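Local coordinates for protein 8-amino-8-demethylriboflavin N,N-dimethyltransferase (Streptomyces davawensis, PDB 4D7K) that catalyses the two S-adenosylmethionine-dependent methylations that convert 8-amino-8-demethyl-D-riboflavin into the antibiotic roseoflavin, at residues F155-A158 with M159-G163. Residues are numbered along the deposited sequence; the frame is centred on the assembly and turned at random.
Sequences FDAA and MVEFG
Phe155 and Met159, one turn apart, form an i to i+4 Met-aromatic contact on helix 149-165, which lies between the dimerisation part of the chain and the Rossmann-like sheet of the methyltransferase domain. Met159 CG lies over one face of the Phe155 ring, 4.2 Å from its centroid and displaced toward the rim, in a CH-pi contact. The sulfur stands obliquely, with SD 4.8 Å from the same centroid. Bends at chi2 (-58°) and chi3 (112°) fold the thioether back along the helix, so that Met159 CE reaches Phe155 CE1 at 3.8 Å and also lies in the plane of the Phe162 ring, at its edge. The methionine thus bridges two aromatic rings on this side of the helix. Phe107 meets the Phe155 ring with its plane inclined, while Phe162 packs on Phe108 and on Tyr18 of the second subunit.

Four i to i+4 backbone bonds hold this turn of the helix, among them Glu161 N to Ala157 O at 2.8 Å and Phe162 N to Ala158 O at 2.9 Å. Glu161, extended beyond CG, turns back along the helix to the level of Ala157 and Ala158: its CG lies 3.0 Å from Ala157 O and OE2 3.8 Å from Ala157 CB. Each oxygen accepts a backbone N-H from beyond the helix, OE1 that of Met104 and OE2 that of Gly103.

The helix therefore separates an apolar side, which extends to the second subunit, from a buried carboxylate on another side, where two N-H groups at the start of helix 102-107 should fix its rotation and would favour the ionised form.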
ATOM      1  N   PHE A 155       2.056 -17.595   4.250  1.00 39.59           N
ATOM      2  CA  PHE A 155       1.009 -17.306   5.223  1.00 35.02           C
ATOM      3  C   PHE A 155       1.446 -17.707   6.629  1.00 34.75           C
ATOM      4  O   PHE A 155       1.286 -16.944   7.579  1.00 33.43           O
ATOM      5  CB  PHE A 155      -0.296 -18.029   4.861  1.00 40.45           C
ATOM      6  CG  PHE A 155      -1.385 -17.842   5.881  1.00 44.48           C
ATOM      7  CD1 PHE A 155      -2.099 -16.653   5.940  1.00 44.27           C
ATOM      8  CD2 PHE A 155      -1.679 -18.840   6.799  1.00 41.07           C
ATOM      9  CE1 PHE A 155      -3.091 -16.468   6.885  1.00 40.25           C
ATOM     10  CE2 PHE A 155      -2.672 -18.663   7.745  1.00 36.12           C
ATOM     11  CZ  PHE A 155      -3.379 -17.473   7.787  1.00 39.23           C
ATOM     12  N   ASP A 156       1.991 -18.913   6.755  1.00 38.96           N
ATOM     13  CA  ASP A 156       2.426 -19.421   8.051  1.00 33.26           C
ATOM     14  C   ASP A 156       3.567 -18.574   8.622  1.00 39.80           C
ATOM     15  O   ASP A 156       3.611 -18.306   9.824  1.00 44.18           O
ATOM     16  CB  ASP A 156       2.855 -20.882   7.932  1.00 34.94           C
ATOM     17  CG  ASP A 156       1.702 -21.807   7.560  1.00 50.23           C
ATOM     18  OD1 ASP A 156       0.580 -21.621   8.081  1.00 49.26           O
ATOM     19  OD2 ASP A 156       1.922 -22.728   6.744  1.00 63.30           O
ATOM     20  N   ALA A 157       4.481 -18.157   7.754  1.00 39.67           N
ATOM     21  CA  ALA A 157       5.572 -17.280   8.159  1.00 37.67           C
ATOM     22  C   ALA A 157       5.020 -15.940   8.629  1.00 37.50           C
ATOM     23  O   ALA A 157       5.464 -15.403   9.640  1.00 37.73           O
ATOM     24  CB  ALA A 157       6.550 -17.081   7.018  1.00 37.51           C
ATOM     25  N   ALA A 158       4.044 -15.416   7.894  1.00 28.91           N
ATOM     26  CA  ALA A 158       3.383 -14.170   8.261  1.00 30.30           C
ATOM     27  C   ALA A 158       2.820 -14.232   9.684  1.00 38.33           C
ATOM     28  O   ALA A 158       3.013 -13.301  10.467  1.00 32.47           O
ATOM     29  CB  ALA A 158       2.281 -13.848   7.275  1.00 33.89           C
ATOM     30  N   MET A 159       2.143 -15.333  10.011  1.00 38.95           N
ATOM     31  CA  MET A 159       1.550 -15.526  11.338  1.00 36.65           C
ATOM     32  C   MET A 159       2.606 -15.625  12.436  1.00 43.29           C
ATOM     33  O   MET A 159       2.388 -15.168  13.560  1.00 39.44           O
ATOM     34  CB  MET A 159       0.674 -16.784  11.364  1.00 38.83           C
ATOM     35  CG  MET A 159      -0.572 -16.704  10.505  1.00 36.32           C
ATOM     36  SD  MET A 159      -1.619 -15.316  10.980  1.00 56.39           S
ATOM     37  CE  MET A 159      -1.459 -14.259   9.543  1.00 38.39           C
ATOM     38  N   VAL A 160       3.741 -16.239  12.118  1.00 46.66           N
ATOM     39  CA  VAL A 160       4.856 -16.302  13.062  1.00 44.86           C
ATOM     40  C   VAL A 160       5.422 -14.902  13.278  1.00 42.63           C
ATOM     41  O   VAL A 160       5.738 -14.517  14.405  1.00 41.39           O
ATOM     42  CB  VAL A 160       5.975 -17.250  12.569  1.00 43.02           C
ATOM     43  CG1 VAL A 160       7.238 -17.104  13.425  1.00 33.94           C
ATOM     44  CG2 VAL A 160       5.483 -18.695  12.558  1.00 36.92           C
ATOM     45  N   GLU A 161       5.521 -14.137  12.192  1.00 36.04           N
ATOM     46  CA  GLU A 161       6.078 -12.787  12.231  1.00 32.06           C
ATOM     47  C   GLU A 161       5.215 -11.825  13.055  1.00 39.90           C
ATOM     48  O   GLU A 161       5.738 -11.050  13.857  1.00 48.19           O
ATOM     49  CB  GLU A 161       6.263 -12.257  10.806  1.00 29.85           C
ATOM     50  CG  GLU A 161       7.318 -13.028  10.022  1.00 43.47           C
ATOM     51  CD  GLU A 161       7.147 -12.926   8.518  1.00 41.95           C
ATOM     52  OE1 GLU A 161       6.267 -12.166   8.067  1.00 50.94           O
ATOM     53  OE2 GLU A 161       7.903 -13.605   7.785  1.00 39.65           O
ATOM     54  N   PHE A 162       3.900 -11.873  12.854  1.00 40.90           N
ATOM     55  CA  PHE A 162       2.977 -11.053  13.635  1.00 40.05           C
ATOM     56  C   PHE A 162       3.042 -11.419  15.117  1.00 39.59           C
ATOM     57  O   PHE A 162       2.931 -10.555  15.982  1.00 36.66           O
ATOM     58  CB  PHE A 162       1.545 -11.204  13.117  1.00 35.25           C
ATOM     59  CG  PHE A 162       1.304 -10.542  11.787  1.00 33.05           C
ATOM     60  CD1 PHE A 162       1.768  -9.263  11.537  1.00 43.17           C
ATOM     61  CD2 PHE A 162       0.615 -11.204  10.787  1.00 41.36           C
ATOM     62  CE1 PHE A 162       1.545  -8.655  10.311  1.00 38.49           C
ATOM     63  CE2 PHE A 162       0.391 -10.603   9.562  1.00 38.41           C
ATOM     64  CZ  PHE A 162       0.857  -9.329   9.326  1.00 39.35           C
ATOM     65  N   GLY A 163       3.225 -12.702  15.403  1.00 32.14           N
ATOM     66  CA  GLY A 163       3.382 -13.152  16.772  1.00 40.72           C
ATOM     67  C   GLY A 163       4.644 -12.603  17.413  1.00 48.02           C
ATOM     68  O   GLY A 163       4.646 -12.234  18.585  1.00 46.63           O
TER